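Local coordinates for E3 SUMO-protein ligase SIZ1 (Saccharomyces cerevisiae, PDB 3I2D) that acts as a SUMO E3 ligase that mediates SUMO attachment to septins and PCNA, its SP-RING zinc finger being required for this activity, at residues His67-Pro72 with Arg132-Ile137; Ala98-Ser103 with Asn182-Ile187; Leu102-Tyr107 with Lys176-Gln181; Leu121-Ile126 with Tyr195-Tyr200. All blocks are in the same frame, centred on the assembly; numbering follows the deposited sequence.

Contact 1: residues His67-Pro72 with Arg132-Ile137; sequences HFKESP and RGNEPI
The His67 imidazole meets its polar neighbours at the edge: Gly133 O lies in the ring plane, 3.4 Å from CD2, and Glu70 OE2 is in plane at NE2. Around the Phe68 ring, Pro136 O is near the edge, while Glu135 CG (3.6 Å from Phe68 CE2) and Ile137 CG1 (4.0 Å from Phe68 CD2) approach obliquely; the ring of Phe122 also meets it. These groups surround a single beta bridge, Phe68 with Glu135, that joins two irregular loops of the PINIT domain. Three backbone bonds support it: His67 N to Arg132 O at 2.9 Å, Lys69 N to Glu135 O at 2.8 Å and nearly straight, and a weak, bent one from Glu135 N to His67 O. The side chains of Phe68 and Glu135 run side by side in the same direction, with ring and carboxylate planes 65° apart. Glu135 CG and CB lie beside the CE2 and CD2 side of the ring. On the exposed flank Lys69 crosses Asn134 at about a right angle, its CG 3.3 Å from Asn134 ND2. His67 CG stands anti to the backbone N (chi1 -179°), beside the carbonyl carbon. At the far side of the ring, NE2 donates to Glu70 OE2 at 2.7 Å with an angle of 168° at the hydrogen, reaching the oxygen on its anti side and somewhat out of the carboxylate plane.

Contact 2: residues Ala98-Ser103 with Asn182-Ile187; sequences AKFKLS and NNVELI
Phe100 and Asn182 form a hydrogen-bonded antiparallel pair whose side chains share the buried face of the sheet with Ala98 and Val184, and here the packing is tight. Phe100 CG sits between the backbone N and the carbonyl carbon (chi1 62°). Asn182 CB lies over one ring face, 3.7 Å from the centroid and 20° off the normal, a CH-pi contact displaced toward the rim. Val184 CG2 meets the same ring at its edge, in plane, on the CE2 side. The backbone register is set by Asn182 N to Phe100 O at 2.8 Å and Val184 N to Ala98 O at 3.0 Å, with the reciprocal bonds completing both pairs. The other face is looser and more exposed to solvent. There Lys99 and Asn183, a non-hydrogen-bonded pair, merely run side by side in the same direction. Asn182 OD1 is held from outside by Asn148 ND2 and Lys176 N. Strand 93-100 is an outermost strand of this sheet within the chain; strand 182-191 lies between it and strand 143-147, whose Leu145 and Cys147 touch Val184, while Glu82 and Leu83 of strand 74-90 pack on Phe100.

Contact 3: residues Leu102-Tyr107 with Lys176-Gln181; sequences LSKADY and KPYTQQ
Ser103, whose carbonyl oxygen lies 3.8 Å from Tyr178 CE1, is the N-cap of helix 104-111, and its OG takes part in two bonds. It accepts from Asp106 N at 3.2 Å, the capping bond, and is weakly linked to Asp106 OD2 at 3.1 Å; the other carboxylate oxygen, OD1, forms a salt bridge with Arg78. Ser103 O meanwhile receives Tyr107 N at 3.0 Å, which fixes the first helical turn. Tyr107 has its CB directed toward 176-181. Tyr107 CG is anti to the backbone N (chi1 -172°), and one face of its ring is met by the Tyr178 backbone N, 3.5 Å from CE1 and displaced toward the rim. Tyr178 CB stands over the same ring in a CH-pi contact, 4.3 Å from the centroid. The Tyr178 ring then turns its edge to the Tyr107 face, an offset edge-to-face pair with centroids 5.6 Å apart and planes at 86°. Its CD1 lies 3.5 Å from Tyr107 CB, which sits at the edge of the Tyr178 ring. At the far end of the ring, the hydroxyl oxygen reaches the beginning of the helix beside Lys104 CA and CB. Across the two segments, then, cohesion comes from ring packing and C-H contacts, while the polar bonds named here belong to the helix start or lead to Arg78 outside, consistent with a surface junction held mainly by shape.

Contact 4: residues Leu121-Ile126 with Tyr195-Tyr200; sequences LFSGMI and YKLFGY
Phe122 and Tyr200 have their CG atoms anti to the carbonyl carbon and beside the backbone N (chi1 -72° and -71°), and the two side chains cross at about a right angle. The edge of Tyr200 is directed at the face of Phe122 in an offset edge-to-face pair, centroids 5.7 Å apart and planes at 75°, with Tyr200 CD1 3.7 Å from Phe122 CD1. At the other end Met125 and Tyr195 run side by side: Met125 CG is 3.7 Å from Tyr195 CE2, and the sulfur lies obliquely to the ring, SD 5.4 Å from its centroid, a Met-aromatic contact. On the face carrying Leu121, Ser123 and Leu197, the two leucines cross obliquely, Leu121 CD2 4.0 Å from Leu197 CD2, and Ser123 OG is bonded to Gln138 O. The register is set by two hydrogen-bonded pairs, each with bonds in both directions: Phe122 with Phe198, where Phe122 N to Phe198 O is 2.8 Å, and Gly124 with Lys196, where Lys196 N to Gly124 O is 2.8 Å. On its other side strand 195-204 pairs with strand 74-90, making this the central antiparallel pairing of a four-stranded sheet in the PINIT domain.

Overall arrangement
From the N terminus, the chain leaves 67-72, runs through strand 74-90 into 98-103 and 102-107, and passes 121-126 before 132-137 returns to close contact 1. The loop 176-181 then closes contact 3, and immediately afterwards 182-187 closes contact 2; these two start from overlapping segments that share Leu102 and Ser103, and contact 3 closes the shorter loop. Segment 195-200 closes contact 4 last. Contact 1 crosses the other three, and contact 4 also crosses contacts 2 and 3. Contacts 2 and 4 belong to different sheets, which meet where Leu186 packs on Leu197. Contact 1 borders contact 4 through Arg132 NH1 and Ile126 O, while contact 3 joins the start of helix 104-111 to the loop leading into strand 182-191.

Contact 1: residues His67-Pro72 with Arg132-Ile137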
loop_
_atom_site.group_PDB
_atom_site.type_symbol
_atom_site.label_atom_id
_atom_site.label_comp_id
_atom_site.label_asym_id
_atom_site.label_seq_id
_atom_site.Cartn_x
_atom_site.Cartn_y
_atom_site.Cartn_z
ATOM N N HIS A 67 4.592 13.762 -7.479
ATOM C CA HIS A 67 4.414 12.328 -7.607
ATOM C C HIS A 67 4.031 11.762 -6.254
ATOM O O HIS A 67 4.855 11.663 -5.356
ATOM C CB HIS A 67 5.711 11.685 -8.087
ATOM C CG HIS A 67 5.609 10.206 -8.273
ATOM N ND1 HIS A 67 4.774 9.632 -9.205
ATOM C CD2 HIS A 67 6.196 9.182 -7.610
ATOM C CE1 HIS A 67 4.848 8.317 -9.106
ATOM N NE2 HIS A 67 5.703 8.017 -8.146
ATOM N N PHE A 68 2.783 11.361 -6.100
ATOM C CA PHE A 68 2.368 10.846 -4.811
ATOM C C PHE A 68 3.025 9.537 -4.404
ATOM O O PHE A 68 3.220 8.654 -5.232
ATOM C CB PHE A 68 0.851 10.705 -4.773
ATOM C CG PHE A 68 0.135 12.004 -4.947
ATOM C CD1 PHE A 68 -0.389 12.367 -6.183
ATOM C CD2 PHE A 68 0.043 12.904 -3.892
ATOM C CE1 PHE A 68 -0.986 13.605 -6.370
ATOM C CE2 PHE A 68 -0.555 14.147 -4.075
ATOM C CZ PHE A 68 -1.069 14.493 -5.320
ATOM N N LYS A 69 3.372 9.434 -3.120
ATOM C CA LYS A 69 3.969 8.223 -2.579
ATOM C C LYS A 69 3.063 7.072 -2.979
ATOM O O LYS A 69 1.846 7.105 -2.750
ATOM C CB LYS A 69 4.047 8.276 -1.054
ATOM C CG LYS A 69 5.040 9.260 -0.491
ATOM C CD LYS A 69 5.173 9.056 1.016
ATOM C CE LYS A 69 6.019 10.140 1.669
ATOM N NZ LYS A 69 6.174 9.895 3.131
ATOM N N GLU A 70 3.663 6.048 -3.561
ATOM C CA GLU A 70 2.903 4.903 -4.015
ATOM C C GLU A 70 2.515 3.904 -2.943
ATOM O O GLU A 70 3.012 3.917 -1.822
ATOM C CB GLU A 70 3.674 4.174 -5.115
ATOM C CG GLU A 70 3.901 4.990 -6.374
ATOM C CD GLU A 70 5.188 4.599 -7.054
ATOM O OE1 GLU A 70 5.379 3.387 -7.290
ATOM O OE2 GLU A 70 6.011 5.498 -7.343
ATOM N N SER A 71 1.576 3.051 -3.325
ATOM C CA SER A 71 1.082 1.976 -2.502
ATOM C C SER A 71 0.950 0.824 -3.471
ATOM O O SER A 71 0.522 1.008 -4.613
ATOM C CB SER A 71 -0.288 2.304 -1.940
ATOM O OG SER A 71 -0.803 1.189 -1.239
ATOM N N PRO A 72 1.336 -0.379 -3.048
ATOM C CA PRO A 72 1.211 -1.510 -3.965
ATOM C C PRO A 72 -0.244 -1.944 -4.133
ATOM O O PRO A 72 -0.525 -2.860 -4.909
ATOM C CB PRO A 72 2.065 -2.583 -3.299
ATOM C CG PRO A 72 1.880 -2.284 -1.841
ATOM C CD PRO A 72 2.003 -0.780 -1.799
ATOM N N ARG A 132 8.596 16.882 -3.579
ATOM C CA ARG A 132 7.405 16.835 -4.405
ATOM C C ARG A 132 7.417 15.545 -5.201
ATOM O O ARG A 132 6.386 15.081 -5.674
ATOM C CB ARG A 132 7.371 18.042 -5.352
ATOM C CG ARG A 132 7.058 19.363 -4.670
ATOM C CD ARG A 132 7.290 20.512 -5.611
ATOM N NE ARG A 132 6.517 20.374 -6.840
ATOM C CZ ARG A 132 5.333 20.939 -7.052
ATOM N NH1 ARG A 132 4.781 21.692 -6.110
ATOM N NH2 ARG A 132 4.695 20.746 -8.203
ATOM N N GLY A 133 8.603 14.972 -5.342
ATOM C CA GLY A 133 8.742 13.741 -6.093
ATOM C C GLY A 133 8.226 12.543 -5.333
ATOM O O GLY A 133 7.971 11.498 -5.925
ATOM N N ASN A 134 8.082 12.694 -4.019
ATOM C CA ASN A 134 7.577 11.625 -3.163
ATOM C C ASN A 134 6.482 12.217 -2.265
ATOM O O ASN A 134 6.442 11.989 -1.056
ATOM C CB ASN A 134 8.712 11.061 -2.306
ATOM C CG ASN A 134 8.405 9.670 -1.793
ATOM O OD1 ASN A 134 8.907 9.261 -0.748
ATOM N ND2 ASN A 134 7.582 8.927 -2.536
ATOM N N GLU A 135 5.595 12.981 -2.892
ATOM C CA GLU A 135 4.493 13.679 -2.241
ATOM C C GLU A 135 3.616 12.851 -1.296
ATOM O O GLU A 135 3.208 11.739 -1.622
ATOM C CB GLU A 135 3.610 14.294 -3.329
ATOM C CG GLU A 135 2.596 15.305 -2.832
ATOM C CD GLU A 135 3.135 16.723 -2.815
ATOM O OE1 GLU A 135 4.332 16.913 -2.538
ATOM O OE2 GLU A 135 2.353 17.656 -3.066
ATOM N N PRO A 136 3.330 13.377 -0.095
ATOM C CA PRO A 136 2.473 12.612 0.827
ATOM C C PRO A 136 1.064 13.004 0.439
ATOM O O PRO A 136 0.837 14.135 0.005
ATOM C CB PRO A 136 2.814 13.178 2.205
ATOM C CG PRO A 136 4.084 14.014 1.983
ATOM C CD PRO A 136 3.929 14.538 0.584
ATOM N N ILE A 137 0.111 12.097 0.563
ATOM C CA ILE A 137 -1.252 12.479 0.226
ATOM C C ILE A 137 -1.768 13.310 1.387
ATOM O O ILE A 137 -1.883 12.823 2.506
ATOM C CB ILE A 137 -2.145 11.267 0.038
ATOM C CG1 ILE A 137 -1.720 10.521 -1.227
ATOM C CG2 ILE A 137 -3.598 11.698 -0.016
ATOM C CD1 ILE A 137 -2.357 9.152 -1.380
#

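Contact 2: residues Ala98-Ser103 with Asn182-Ile187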
loop_
_atom_site.group_PDB
_atom_site.type_symbol
_atom_site.label_atom_id
_atom_site.label_comp_id
_atom_site.label_asym_id
_atom_site.label_seq_id
_atom_site.Cartn_x
_atom_site.Cartn_y
_atom_site.Cartn_z
ATOM N N ALA A 98 -14.512 21.620 -10.455
ATOM C CA ALA A 98 -14.064 21.101 -11.720
ATOM C C ALA A 98 -15.251 20.401 -12.343
ATOM O O ALA A 98 -16.089 19.819 -11.652
ATOM C CB ALA A 98 -12.919 20.126 -11.521
ATOM N N LYS A 99 -15.338 20.507 -13.658
ATOM C CA LYS A 99 -16.398 19.863 -14.401
ATOM C C LYS A 99 -15.637 19.025 -15.409
ATOM O O LYS A 99 -14.619 19.473 -15.964
ATOM C CB LYS A 99 -17.277 20.903 -15.096
ATOM C CG LYS A 99 -18.057 21.792 -14.131
ATOM C CD LYS A 99 -18.884 22.838 -14.873
ATOM C CE LYS A 99 -19.780 23.633 -13.932
ATOM N NZ LYS A 99 -19.007 24.427 -12.935
ATOM N N PHE A 100 -16.101 17.798 -15.619
ATOM C CA PHE A 100 -15.443 16.907 -16.556
ATOM C C PHE A 100 -16.432 15.839 -16.985
ATOM O O PHE A 100 -17.310 15.454 -16.212
ATOM C CB PHE A 100 -14.222 16.267 -15.873
ATOM C CG PHE A 100 -14.573 15.423 -14.670
ATOM C CD1 PHE A 100 -14.711 14.041 -14.785
ATOM C CD2 PHE A 100 -14.839 16.019 -13.443
ATOM C CE1 PHE A 100 -15.113 13.267 -13.704
ATOM C CE2 PHE A 100 -15.244 15.248 -12.351
ATOM C CZ PHE A 100 -15.382 13.868 -12.485
ATOM N N LYS A 101 -16.305 15.389 -18.227
ATOM C CA LYS A 101 -17.152 14.321 -18.748
ATOM C C LYS A 101 -16.237 13.138 -19.034
ATOM O O LYS A 101 -15.143 13.303 -19.572
ATOM C CB LYS A 101 -17.861 14.746 -20.036
ATOM C CG LYS A 101 -19.050 15.669 -19.824
ATOM C CD LYS A 101 -19.971 15.679 -21.044
ATOM C CE LYS A 101 -20.770 14.374 -21.172
ATOM N NZ LYS A 101 -19.937 13.144 -21.381
ATOM N N LEU A 102 -16.673 11.946 -18.661
ATOM C CA LEU A 102 -15.853 10.766 -18.889
ATOM C C LEU A 102 -15.877 10.341 -20.343
ATOM O O LEU A 102 -16.947 10.097 -20.908
ATOM C CB LEU A 102 -16.327 9.604 -18.015
ATOM C CG LEU A 102 -15.968 9.732 -16.540
ATOM C CD1 LEU A 102 -16.358 8.455 -15.821
ATOM C CD2 LEU A 102 -14.471 9.998 -16.408
ATOM N N SER A 103 -14.694 10.245 -20.942
ATOM C CA SER A 103 -14.592 9.832 -22.333
ATOM C C SER A 103 -15.045 8.381 -22.476
ATOM O O SER A 103 -15.387 7.712 -21.498
ATOM C CB SER A 103 -13.151 9.952 -22.831
ATOM O OG SER A 103 -12.360 8.895 -22.319
ATOM N N ASN A 182 -19.877 15.876 -15.098
ATOM C CA ASN A 182 -19.689 15.606 -13.680
ATOM C C ASN A 182 -19.167 16.859 -13.014
ATOM O O ASN A 182 -18.467 17.660 -13.634
ATOM C CB ASN A 182 -18.671 14.486 -13.476
ATOM C CG ASN A 182 -19.255 13.119 -13.721
ATOM O OD1 ASN A 182 -20.153 12.669 -12.998
ATOM N ND2 ASN A 182 -18.749 12.440 -14.744
ATOM N N ASN A 183 -19.500 17.029 -11.744
ATOM C CA ASN A 183 -19.029 18.195 -11.024
ATOM C C ASN A 183 -18.461 17.831 -9.660
ATOM O O ASN A 183 -19.134 17.216 -8.830
ATOM C CB ASN A 183 -20.157 19.211 -10.862
ATOM C CG ASN A 183 -19.657 20.635 -10.933
ATOM O OD1 ASN A 183 -19.011 21.137 -10.006
ATOM N ND2 ASN A 183 -19.936 21.295 -12.053
ATOM N N VAL A 184 -17.210 18.213 -9.444
ATOM C CA VAL A 184 -16.531 17.954 -8.189
ATOM C C VAL A 184 -16.259 19.281 -7.525
ATOM O O VAL A 184 -15.808 20.220 -8.171
ATOM C CB VAL A 184 -15.188 17.266 -8.411
ATOM C CG1 VAL A 184 -14.489 17.071 -7.081
ATOM C CG2 VAL A 184 -15.403 15.939 -9.096
ATOM N N GLU A 185 -16.521 19.364 -6.232
ATOM C CA GLU A 185 -16.271 20.605 -5.528
ATOM C C GLU A 185 -15.628 20.354 -4.170
ATOM O O GLU A 185 -16.122 19.549 -3.379
ATOM C CB GLU A 185 -17.581 21.357 -5.352
ATOM C CG GLU A 185 -17.418 22.818 -4.997
ATOM C CD GLU A 185 -18.745 23.558 -5.021
ATOM O OE1 GLU A 185 -19.414 23.553 -6.087
ATOM O OE2 GLU A 185 -19.118 24.138 -3.975
ATOM N N LEU A 186 -14.506 21.025 -3.920
ATOM C CA LEU A 186 -13.813 20.909 -2.640
ATOM C C LEU A 186 -13.939 22.230 -1.894
ATOM O O LEU A 186 -13.508 23.277 -2.371
ATOM C CB LEU A 186 -12.326 20.604 -2.823
ATOM C CG LEU A 186 -11.540 20.564 -1.503
ATOM C CD1 LEU A 186 -11.817 19.268 -0.746
ATOM C CD2 LEU A 186 -10.059 20.672 -1.806
ATOM N N ILE A 187 -14.542 22.176 -0.722
ATOM C CA ILE A 187 -14.702 23.356 0.092
ATOM C C ILE A 187 -13.699 23.260 1.231
ATOM O O ILE A 187 -13.701 22.287 1.983
ATOM C CB ILE A 187 -16.103 23.421 0.691
ATOM C CG1 ILE A 187 -17.136 23.497 -0.435
ATOM C CG2 ILE A 187 -16.215 24.616 1.620
ATOM C CD1 ILE A 187 -18.542 23.587 0.069
#

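Contact 3: residues Leu102-Tyr107 with Lys176-Gln181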
loop_
_atom_site.group_PDB
_atom_site.type_symbol
_atom_site.label_atom_id
_atom_site.label_comp_id
_atom_site.label_asym_id
_atom_site.label_seq_id
_atom_site.Cartn_x
_atom_site.Cartn_y
_atom_site.Cartn_z
ATOM N N LEU A 102 -16.673 11.946 -18.661
ATOM C CA LEU A 102 -15.853 10.766 -18.889
ATOM C C LEU A 102 -15.877 10.341 -20.343
ATOM O O LEU A 102 -16.947 10.097 -20.908
ATOM C CB LEU A 102 -16.327 9.604 -18.015
ATOM C CG LEU A 102 -15.968 9.732 -16.540
ATOM C CD1 LEU A 102 -16.358 8.455 -15.821
ATOM C CD2 LEU A 102 -14.471 9.998 -16.408
ATOM N N SER A 103 -14.694 10.245 -20.942
ATOM C CA SER A 103 -14.592 9.832 -22.333
ATOM C C SER A 103 -15.045 8.381 -22.476
ATOM O O SER A 103 -15.387 7.712 -21.498
ATOM C CB SER A 103 -13.151 9.952 -22.831
ATOM O OG SER A 103 -12.360 8.895 -22.319
ATOM N N LYS A 104 -15.057 7.906 -23.713
ATOM C CA LYS A 104 -15.449 6.536 -23.987
ATOM C C LYS A 104 -14.506 5.657 -23.170
ATOM O O LYS A 104 -14.923 5.024 -22.196
ATOM C CB LYS A 104 -15.296 6.254 -25.489
ATOM C CG LYS A 104 -15.748 4.876 -25.980
ATOM C CD LYS A 104 -15.513 4.761 -27.494
ATOM C CE LYS A 104 -15.923 3.405 -28.053
ATOM N NZ LYS A 104 -15.711 3.331 -29.532
ATOM N N ALA A 105 -13.231 5.666 -23.557
ATOM C CA ALA A 105 -12.179 4.878 -22.919
ATOM C C ALA A 105 -12.156 4.929 -21.388
ATOM O O ALA A 105 -11.864 3.925 -20.735
ATOM C CB ALA A 105 -10.821 5.300 -23.474
ATOM N N ASP A 106 -12.458 6.089 -20.818
ATOM C CA ASP A 106 -12.455 6.229 -19.370
ATOM C C ASP A 106 -13.663 5.572 -18.697
ATOM O O ASP A 106 -13.510 4.636 -17.915
ATOM C CB ASP A 106 -12.402 7.711 -18.966
ATOM C CG ASP A 106 -11.068 8.381 -19.305
ATOM O OD1 ASP A 106 -10.026 7.687 -19.305
ATOM O OD2 ASP A 106 -11.068 9.615 -19.547
ATOM N N TYR A 107 -14.861 6.061 -19.005
ATOM C CA TYR A 107 -16.084 5.540 -18.397
ATOM C C TYR A 107 -16.146 4.028 -18.309
ATOM O O TYR A 107 -16.888 3.480 -17.501
ATOM C CB TYR A 107 -17.332 6.025 -19.146
ATOM C CG TYR A 107 -18.603 5.660 -18.411
ATOM C CD1 TYR A 107 -19.061 6.443 -17.350
ATOM C CD2 TYR A 107 -19.270 4.469 -18.683
ATOM C CE1 TYR A 107 -20.149 6.042 -16.564
ATOM C CE2 TYR A 107 -20.354 4.060 -17.904
ATOM C CZ TYR A 107 -20.786 4.847 -16.844
ATOM O OH TYR A 107 -21.828 4.425 -16.048
ATOM N N LYS A 176 -21.849 10.509 -12.818
ATOM C CA LYS A 176 -23.124 10.487 -13.525
ATOM C C LYS A 176 -22.953 9.571 -14.746
ATOM O O LYS A 176 -21.830 9.164 -15.060
ATOM C CB LYS A 176 -23.520 11.902 -13.952
ATOM C CG LYS A 176 -24.157 12.731 -12.842
ATOM C CD LYS A 176 -24.526 14.131 -13.341
ATOM C CE LYS A 176 -25.248 14.946 -12.270
ATOM N NZ LYS A 176 -26.459 14.237 -11.777
ATOM N N PRO A 177 -24.062 9.216 -15.433
ATOM C CA PRO A 177 -24.030 8.339 -16.616
ATOM C C PRO A 177 -23.224 8.827 -17.828
ATOM O O PRO A 177 -23.316 9.985 -18.229
ATOM C CB PRO A 177 -25.511 8.153 -16.940
ATOM C CG PRO A 177 -26.165 8.217 -15.577
ATOM C CD PRO A 177 -25.453 9.410 -14.971
ATOM N N TYR A 178 -22.439 7.912 -18.394
ATOM C CA TYR A 178 -21.579 8.142 -19.562
ATOM C C TYR A 178 -21.546 9.563 -20.129
ATOM O O TYR A 178 -20.592 10.309 -19.893
ATOM C CB TYR A 178 -21.967 7.168 -20.683
ATOM C CG TYR A 178 -20.989 7.144 -21.834
ATOM C CD1 TYR A 178 -19.694 6.647 -21.662
ATOM C CD2 TYR A 178 -21.343 7.644 -23.086
ATOM C CE1 TYR A 178 -18.773 6.649 -22.711
ATOM C CE2 TYR A 178 -20.430 7.654 -24.144
ATOM C CZ TYR A 178 -19.149 7.157 -23.947
ATOM O OH TYR A 178 -18.242 7.181 -24.979
ATOM N N THR A 179 -22.577 9.905 -20.908
ATOM C CA THR A 179 -22.718 11.229 -21.533
ATOM C C THR A 179 -23.504 12.163 -20.612
ATOM O O THR A 179 -24.722 12.306 -20.739
ATOM C CB THR A 179 -23.481 11.160 -22.889
ATOM O OG1 THR A 179 -24.724 10.463 -22.708
ATOM C CG2 THR A 179 -22.639 10.472 -23.955
ATOM N N GLN A 180 -22.795 12.791 -19.685
ATOM C CA GLN A 180 -23.403 13.703 -18.732
ATOM C C GLN A 180 -22.280 14.245 -17.857
ATOM O O GLN A 180 -21.590 13.494 -17.165
ATOM C CB GLN A 180 -24.441 12.958 -17.890
ATOM C CG GLN A 180 -25.281 13.843 -16.993
ATOM C CD GLN A 180 -26.443 13.087 -16.370
ATOM O OE1 GLN A 180 -27.130 13.594 -15.477
ATOM N NE2 GLN A 180 -26.674 11.866 -16.844
ATOM N N GLN A 181 -22.094 15.559 -17.919
ATOM C CA GLN A 181 -21.058 16.246 -17.164
ATOM C C GLN A 181 -21.075 15.941 -15.671
ATOM O O GLN A 181 -22.136 15.767 -15.061
ATOM C CB GLN A 181 -21.182 17.750 -17.383
ATOM C CG GLN A 181 -20.340 18.566 -16.440
ATOM C CD GLN A 181 -20.733 20.024 -16.447
ATOM O OE1 GLN A 181 -20.574 20.707 -17.455
ATOM N NE2 GLN A 181 -21.257 20.510 -15.322
#

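Contact 4: residues Leu121-Ile126 with Tyr195-Tyr200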
loop_
_atom_site.group_PDB
_atom_site.type_symbol
_atom_site.label_atom_id
_atom_site.label_comp_id
_atom_site.label_asym_id
_atom_site.label_seq_id
_atom_site.Cartn_x
_atom_site.Cartn_y
_atom_site.Cartn_z
ATOM N N LEU A 121 -9.332 10.868 -6.042
ATOM C CA LEU A 121 -8.913 12.247 -6.054
ATOM C C LEU A 121 -7.758 12.323 -5.057
ATOM O O LEU A 121 -7.860 11.823 -3.931
ATOM C CB LEU A 121 -10.054 13.149 -5.630
ATOM C CG LEU A 121 -9.713 14.632 -5.585
ATOM C CD1 LEU A 121 -9.189 15.100 -6.938
ATOM C CD2 LEU A 121 -10.961 15.390 -5.167
ATOM N N PHE A 122 -6.643 12.897 -5.493
ATOM C CA PHE A 122 -5.471 13.037 -4.637
ATOM C C PHE A 122 -5.255 14.499 -4.310
ATOM O O PHE A 122 -5.725 15.382 -5.029
ATOM C CB PHE A 122 -4.196 12.522 -5.323
ATOM C CG PHE A 122 -4.129 11.034 -5.447
ATOM C CD1 PHE A 122 -4.933 10.361 -6.357
ATOM C CD2 PHE A 122 -3.265 10.302 -4.646
ATOM C CE1 PHE A 122 -4.880 8.993 -6.465
ATOM C CE2 PHE A 122 -3.205 8.927 -4.745
ATOM C CZ PHE A 122 -4.013 8.271 -5.658
ATOM N N SER A 123 -4.527 14.746 -3.231
ATOM C CA SER A 123 -4.223 16.096 -2.829
ATOM C C SER A 123 -2.838 16.111 -2.241
ATOM O O SER A 123 -2.439 15.171 -1.582
ATOM C CB SER A 123 -5.224 16.572 -1.794
ATOM O OG SER A 123 -4.899 17.874 -1.353
ATOM N N GLY A 124 -2.097 17.177 -2.490
ATOM C CA GLY A 124 -0.759 17.292 -1.948
ATOM C C GLY A 124 -0.429 18.761 -1.832
ATOM O O GLY A 124 -1.113 19.589 -2.415
ATOM N N MET A 125 0.603 19.106 -1.080
ATOM C CA MET A 125 0.956 20.515 -0.957
ATOM C C MET A 125 1.900 20.914 -2.087
ATOM O O MET A 125 2.678 20.098 -2.564
ATOM C CB MET A 125 1.651 20.795 0.376
ATOM C CG MET A 125 0.923 20.301 1.592
ATOM S SD MET A 125 1.940 20.637 3.032
ATOM C CE MET A 125 0.833 21.687 3.938
ATOM N N ILE A 126 1.825 22.172 -2.510
ATOM C CA ILE A 126 2.698 22.674 -3.553
ATOM C C ILE A 126 4.122 22.778 -2.984
ATOM O O ILE A 126 5.106 22.576 -3.689
ATOM C CB ILE A 126 2.208 24.043 -4.055
ATOM C CG1 ILE A 126 1.100 23.848 -5.094
ATOM C CG2 ILE A 126 3.338 24.802 -4.712
ATOM C CD1 ILE A 126 -0.086 23.060 -4.611
ATOM N N TYR A 195 -2.417 23.800 -1.993
ATOM C CA TYR A 195 -2.505 22.379 -2.295
ATOM C C TYR A 195 -2.952 22.183 -3.739
ATOM O O TYR A 195 -3.610 23.036 -4.317
ATOM C CB TYR A 195 -3.521 21.677 -1.391
ATOM C CG TYR A 195 -3.275 21.768 0.097
ATOM C CD1 TYR A 195 -3.457 22.970 0.789
ATOM C CD2 TYR A 195 -2.917 20.636 0.822
ATOM C CE1 TYR A 195 -3.293 23.033 2.171
ATOM C CE2 TYR A 195 -2.753 20.685 2.189
ATOM C CZ TYR A 195 -2.942 21.881 2.860
ATOM O OH TYR A 195 -2.779 21.904 4.219
ATOM N N LYS A 196 -2.607 21.049 -4.325
ATOM C CA LYS A 196 -3.015 20.789 -5.692
ATOM C C LYS A 196 -3.671 19.412 -5.708
ATOM O O LYS A 196 -3.157 18.468 -5.109
ATOM C CB LYS A 196 -1.799 20.837 -6.628
ATOM C CG LYS A 196 -2.149 21.027 -8.088
ATOM C CD LYS A 196 -0.901 21.269 -8.918
ATOM C CE LYS A 196 -1.218 21.491 -10.403
ATOM N NZ LYS A 196 -2.038 22.714 -10.666
ATOM N N LEU A 197 -4.820 19.304 -6.363
ATOM C CA LEU A 197 -5.516 18.033 -6.432
ATOM C C LEU A 197 -5.442 17.458 -7.834
ATOM O O LEU A 197 -5.305 18.197 -8.802
ATOM C CB LEU A 197 -6.971 18.201 -6.010
ATOM C CG LEU A 197 -7.184 18.574 -4.541
ATOM C CD1 LEU A 197 -6.680 19.993 -4.267
ATOM C CD2 LEU A 197 -8.657 18.485 -4.227
ATOM N N PHE A 198 -5.510 16.133 -7.933
ATOM C CA PHE A 198 -5.469 15.445 -9.213
ATOM C C PHE A 198 -6.494 14.335 -9.211
ATOM O O PHE A 198 -6.731 13.701 -8.189
ATOM C CB PHE A 198 -4.114 14.809 -9.459
ATOM C CG PHE A 198 -2.983 15.775 -9.493
ATOM C CD1 PHE A 198 -2.450 16.285 -8.318
ATOM C CD2 PHE A 198 -2.426 16.158 -10.702
ATOM C CE1 PHE A 198 -1.373 17.161 -8.350
ATOM C CE2 PHE A 198 -1.354 17.030 -10.746
ATOM C CZ PHE A 198 -0.823 17.533 -9.573
ATOM N N GLY A 199 -7.105 14.106 -10.366
ATOM C CA GLY A 199 -8.083 13.045 -10.492
ATOM C C GLY A 199 -7.418 11.969 -11.317
ATOM O O GLY A 199 -6.929 12.238 -12.408
ATOM N N TYR A 200 -7.363 10.756 -10.790
ATOM C CA TYR A 200 -6.734 9.651 -11.506
ATOM C C TYR A 200 -7.633 8.428 -11.501
ATOM O O TYR A 200 -8.316 8.148 -10.501
ATOM C CB TYR A 200 -5.425 9.213 -10.836
ATOM C CG TYR A 200 -4.245 10.153 -10.936
ATOM C CD1 TYR A 200 -3.675 10.707 -9.790
ATOM C CD2 TYR A 200 -3.633 10.413 -12.158
ATOM C CE1 TYR A 200 -2.516 11.489 -9.856
ATOM C CE2 TYR A 200 -2.477 11.191 -12.234
ATOM C CZ TYR A 200 -1.925 11.722 -11.078
ATOM O OH TYR A 200 -0.771 12.471 -11.152
#